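Local atomic coordinates of protein (triosephosphate isomerase) (Thermotoga maritima, PDB entry 1B9B), a protein that catalyses the interconversion of dihydroxyacetone phosphate and D-glyceraldehyde 3-phosphate, an isomerisation step shared by glycolysis and gluconeogenesis. Residues A20-L31 and E50-I60. Residues are numbered along the deposited sequence; the frame is centred on the assembly and turned at random.
Sequences AKKFVSLLVNEL and EVGEILSGRNI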
loop_
_atom_site.group_PDB
_atom_site.type_symbol
_atom_site.label_atom_id
_atom_site.label_comp_id
_atom_site.label_asym_id
_atom_site.label_seq_id
_atom_site.Cartn_x
_atom_site.Cartn_y
_atom_site.Cartn_z
ATOM N N ALA B 20 6.720 -36.289 8.950
ATOM C CA ALA B 20 6.676 -36.373 7.504
ATOM C C ALA B 20 7.123 -37.741 6.991
ATOM O O ALA B 20 6.368 -38.416 6.291
ATOM C CB ALA B 20 7.538 -35.280 6.900
ATOM N N LYS B 21 8.345 -38.148 7.335
ATOM C CA LYS B 21 8.884 -39.437 6.886
ATOM C C LYS B 21 7.925 -40.588 7.166
ATOM O O LYS B 21 7.791 -41.512 6.360
ATOM C CB LYS B 21 10.231 -39.730 7.562
ATOM C CG LYS B 21 11.370 -38.814 7.139
ATOM C CD LYS B 21 12.683 -39.180 7.829
ATOM C CE LYS B 21 13.366 -40.357 7.154
ATOM N NZ LYS B 21 13.764 -40.043 5.750
ATOM N N LYS B 22 7.267 -40.523 8.318
ATOM C CA LYS B 22 6.318 -41.547 8.726
ATOM C C LYS B 22 5.157 -41.583 7.748
ATOM O O LYS B 22 5.039 -42.500 6.931
ATOM C CB LYS B 22 5.805 -41.244 10.137
ATOM C CG LYS B 22 6.924 -41.143 11.159
ATOM C CD LYS B 22 6.416 -40.905 12.569
ATOM C CE LYS B 22 7.585 -40.898 13.556
ATOM N NZ LYS B 22 7.149 -40.811 14.981
ATOM N N PHE B 23 4.312 -40.562 7.841
ATOM C CA PHE B 23 3.137 -40.417 6.995
ATOM C C PHE B 23 3.384 -40.808 5.534
ATOM O O PHE B 23 2.587 -41.523 4.931
ATOM C CB PHE B 23 2.652 -38.973 7.069
ATOM C CG PHE B 23 1.332 -38.746 6.415
ATOM C CD1 PHE B 23 0.508 -39.813 6.074
ATOM C CD2 PHE B 23 0.907 -37.455 6.124
ATOM C CE1 PHE B 23 -0.720 -39.596 5.449
ATOM C CE2 PHE B 23 -0.318 -37.230 5.499
ATOM C CZ PHE B 23 -1.133 -38.304 5.161
ATOM N N VAL B 24 4.490 -40.342 4.972
ATOM C CA VAL B 24 4.819 -40.632 3.582
ATOM C C VAL B 24 4.989 -42.128 3.286
ATOM O O VAL B 24 4.397 -42.654 2.339
ATOM C CB VAL B 24 6.091 -39.857 3.161
ATOM C CG1 VAL B 24 6.486 -40.223 1.746
ATOM C CG2 VAL B 24 5.833 -38.353 3.257
ATOM N N SER B 25 5.796 -42.813 4.092
ATOM C CA SER B 25 6.009 -44.248 3.906
ATOM C C SER B 25 4.658 -44.961 3.961
ATOM O O SER B 25 4.347 -45.795 3.108
ATOM C CB SER B 25 6.927 -44.796 4.997
ATOM O OG SER B 25 8.181 -44.143 4.969
ATOM N N LEU B 26 3.868 -44.624 4.979
ATOM C CA LEU B 26 2.537 -45.189 5.154
ATOM C C LEU B 26 1.837 -45.209 3.795
ATOM O O LEU B 26 1.411 -46.259 3.306
ATOM C CB LEU B 26 1.747 -44.329 6.152
ATOM C CG LEU B 26 0.217 -44.394 6.161
ATOM C CD1 LEU B 26 -0.241 -45.824 6.349
ATOM C CD2 LEU B 26 -0.321 -43.514 7.274
ATOM N N LEU B 27 1.750 -44.036 3.184
ATOM C CA LEU B 27 1.114 -43.886 1.894
ATOM C C LEU B 27 1.805 -44.659 0.784
ATOM O O LEU B 27 1.151 -45.374 0.036
ATOM C CB LEU B 27 1.048 -42.405 1.528
ATOM C CG LEU B 27 -0.048 -41.620 2.245
ATOM C CD1 LEU B 27 -0.099 -42.025 3.705
ATOM C CD2 LEU B 27 0.201 -40.138 2.095
ATOM N N VAL B 28 3.121 -44.528 0.670
ATOM C CA VAL B 28 3.831 -45.223 -0.400
ATOM C C VAL B 28 3.345 -46.656 -0.579
ATOM O O VAL B 28 3.377 -47.195 -1.685
ATOM C CB VAL B 28 5.359 -45.245 -0.164
ATOM C CG1 VAL B 28 6.044 -45.989 -1.294
ATOM C CG2 VAL B 28 5.895 -43.825 -0.077
ATOM N N ASN B 29 2.879 -47.262 0.509
ATOM C CA ASN B 29 2.388 -48.639 0.475
ATOM C C ASN B 29 0.865 -48.758 0.342
ATOM O O ASN B 29 0.376 -49.622 -0.392
ATOM C CB ASN B 29 2.877 -49.387 1.718
ATOM C CG ASN B 29 4.372 -49.661 1.680
ATOM O OD1 ASN B 29 4.841 -50.513 0.923
ATOM N ND2 ASN B 29 5.130 -48.930 2.489
ATOM N N GLU B 30 0.120 -47.902 1.044
ATOM C CA GLU B 30 -1.346 -47.911 0.968
ATOM C C GLU B 30 -1.792 -47.714 -0.483
ATOM O O GLU B 30 -2.475 -48.561 -1.055
ATOM C CB GLU B 30 -1.943 -46.791 1.828
ATOM C CG GLU B 30 -1.665 -46.914 3.314
ATOM C CD GLU B 30 -2.392 -48.078 3.940
ATOM O OE1 GLU B 30 -2.205 -49.209 3.454
ATOM O OE2 GLU B 30 -3.148 -47.865 4.915
ATOM N N LEU B 31 -1.400 -46.590 -1.074
ATOM C CA LEU B 31 -1.752 -46.286 -2.456
ATOM C C LEU B 31 -0.645 -46.792 -3.370
ATOM O O LEU B 31 -0.012 -46.010 -4.069
ATOM C CB LEU B 31 -1.913 -44.771 -2.645
ATOM C CG LEU B 31 -2.792 -43.956 -1.690
ATOM C CD1 LEU B 31 -4.003 -44.779 -1.292
ATOM C CD2 LEU B 31 -2.003 -43.553 -0.459
ATOM N N GLU B 50 13.941 -35.231 2.581
ATOM C CA GLU B 50 13.671 -36.477 3.273
ATOM C C GLU B 50 12.557 -37.229 2.552
ATOM O O GLU B 50 12.757 -38.357 2.084
ATOM C CB GLU B 50 13.286 -36.182 4.722
ATOM C CG GLU B 50 14.002 -37.058 5.742
ATOM C CD GLU B 50 15.514 -37.052 5.574
ATOM O OE1 GLU B 50 16.116 -35.958 5.619
ATOM O OE2 GLU B 50 16.099 -38.143 5.399
ATOM N N VAL B 51 11.388 -36.596 2.460
ATOM C CA VAL B 51 10.239 -37.176 1.776
ATOM C C VAL B 51 10.663 -37.513 0.353
ATOM O O VAL B 51 10.203 -38.482 -0.242
ATOM C CB VAL B 51 9.065 -36.175 1.723
ATOM C CG1 VAL B 51 8.011 -36.660 0.748
ATOM C CG2 VAL B 51 8.460 -36.003 3.111
ATOM N N GLY B 52 11.561 -36.700 -0.178
ATOM C CA GLY B 52 12.042 -36.898 -1.528
ATOM C C GLY B 52 12.564 -38.288 -1.815
ATOM O O GLY B 52 12.277 -38.847 -2.869
ATOM N N GLU B 53 13.333 -38.850 -0.889
ATOM C CA GLU B 53 13.882 -40.182 -1.093
ATOM C C GLU B 53 12.853 -41.275 -0.817
ATOM O O GLU B 53 12.937 -42.363 -1.383
ATOM C CB GLU B 53 15.138 -40.379 -0.237
ATOM C CG GLU B 53 16.292 -39.468 -0.666
ATOM C CD GLU B 53 17.572 -39.710 0.109
ATOM O OE1 GLU B 53 17.588 -40.632 0.955
ATOM O OE2 GLU B 53 18.559 -38.977 -0.133
ATOM N N ILE B 54 11.879 -40.988 0.043
ATOM C CA ILE B 54 10.833 -41.961 0.344
ATOM C C ILE B 54 9.913 -42.124 -0.873
ATOM O O ILE B 54 9.042 -42.995 -0.895
ATOM C CB ILE B 54 9.972 -41.513 1.546
ATOM C CG1 ILE B 54 10.844 -41.389 2.790
ATOM C CG2 ILE B 54 8.851 -42.515 1.799
ATOM C CD1 ILE B 54 10.074 -40.967 4.028
ATOM N N LEU B 55 10.106 -41.286 -1.886
ATOM C CA LEU B 55 9.279 -41.350 -3.084
ATOM C C LEU B 55 10.043 -41.747 -4.340
ATOM O O LEU B 55 9.441 -42.160 -5.328
ATOM C CB LEU B 55 8.589 -40.004 -3.306
ATOM C CG LEU B 55 7.208 -39.827 -2.677
ATOM C CD1 LEU B 55 7.170 -40.456 -1.307
ATOM C CD2 LEU B 55 6.875 -38.355 -2.607
ATOM N N SER B 56 11.365 -41.623 -4.300
ATOM C CA SER B 56 12.205 -41.957 -5.449
ATOM C C SER B 56 11.869 -43.308 -6.060
ATOM O O SER B 56 12.336 -44.341 -5.585
ATOM C CB SER B 56 13.684 -41.947 -5.054
ATOM O OG SER B 56 14.102 -40.653 -4.652
ATOM N N GLY B 57 11.068 -43.295 -7.120
ATOM C CA GLY B 57 10.697 -44.534 -7.779
ATOM C C GLY B 57 9.268 -44.961 -7.512
ATOM O O GLY B 57 8.713 -45.770 -8.250
ATOM N N ARG B 58 8.671 -44.421 -6.454
ATOM C CA ARG B 58 7.300 -44.753 -6.106
ATOM C C ARG B 58 6.335 -44.003 -7.008
ATOM O O ARG B 58 6.753 -43.270 -7.903
ATOM C CB ARG B 58 7.044 -44.407 -4.646
ATOM C CG ARG B 58 8.073 -45.023 -3.734
ATOM C CD ARG B 58 8.122 -46.533 -3.926
ATOM N NE ARG B 58 9.379 -47.108 -3.445
ATOM C CZ ARG B 58 9.855 -46.967 -2.208
ATOM N NH1 ARG B 58 9.181 -46.267 -1.305
ATOM N NH2 ARG B 58 11.013 -47.527 -1.873
ATOM N N ASN B 59 5.041 -44.187 -6.769
ATOM C CA ASN B 59 4.013 -43.547 -7.583
ATOM C C ASN B 59 3.640 -42.130 -7.152
ATOM O O ASN B 59 3.462 -41.256 -8.001
ATOM C CB ASN B 59 2.761 -44.425 -7.608
ATOM C CG ASN B 59 2.304 -44.821 -6.219
ATOM O OD1 ASN B 59 3.044 -45.469 -5.474
ATOM N ND2 ASN B 59 1.083 -44.433 -5.860
ATOM N N ILE B 60 3.515 -41.899 -5.846
ATOM C CA ILE B 60 3.161 -40.574 -5.345
ATOM C C ILE B 60 4.200 -39.526 -5.757
ATOM O O ILE B 60 5.402 -39.801 -5.762
ATOM C CB ILE B 60 3.006 -40.591 -3.822
ATOM C CG1 ILE B 60 1.993 -41.672 -3.444
ATOM C CG2 ILE B 60 2.563 -39.218 -3.322
ATOM C CD1 ILE B 60 1.534 -41.633 -1.994
#
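Helix 20-30 and helix 50-55 run nearly parallel, their N-to-C directions 18° apart and their axes 9.3 Å apart at closest approach, with Lys21 beside Val51 and Ser25 beside Ile54. A type II beta turn from Leu55 to Arg58 then carries the chain onward beside the first helix, bringing Asn59 and Ile60 to its C-terminal end. Neighbouring outer helices of a TIM barrel commonly pack in this way, and here Ile54 is the knob, seated among Lys21, Val24, Ser25 and Val28. Its CG1 branch, anti to the carbonyl carbon (chi1 -61°), carries CD1 over the backbone of Lys21, while CG2 faces Val24. Deeper in, Val24 CG2 meets Val51 CG2 at 3.5 Å, and Ile60 CD1 reaches Leu27 CB at 3.6 Å; Trp11, on Ala20 and Val24, and Val41, on Leu55 and Ile60, continue this side toward the barrel. Val28 turns one methyl to Ile54 and sets the other, CG1, against the bent Arg58 chain, which crosses it at about a right angle, near the guanidinium edge. Lys21, bent at chi3 and chi4, curls across Glu50, and its NZ forms a salt bridge with Glu50 OE2, the hydrogen bond (3.0 Å) using the anti lone pair. With an alanine here, the Glu50 carboxylate is likely to lose this charged mate and its CG the lysine chain covering it. At the far end, Asn59 ND2 approaches Leu31 O (2.6 Å) nearly along the carbonyl direction, though the bond bends at the hydrogen (141°) and the amide is tilted. An apolar seam thus joins the segments between a salt bridge at one end and an amide-carbonyl bond at the other.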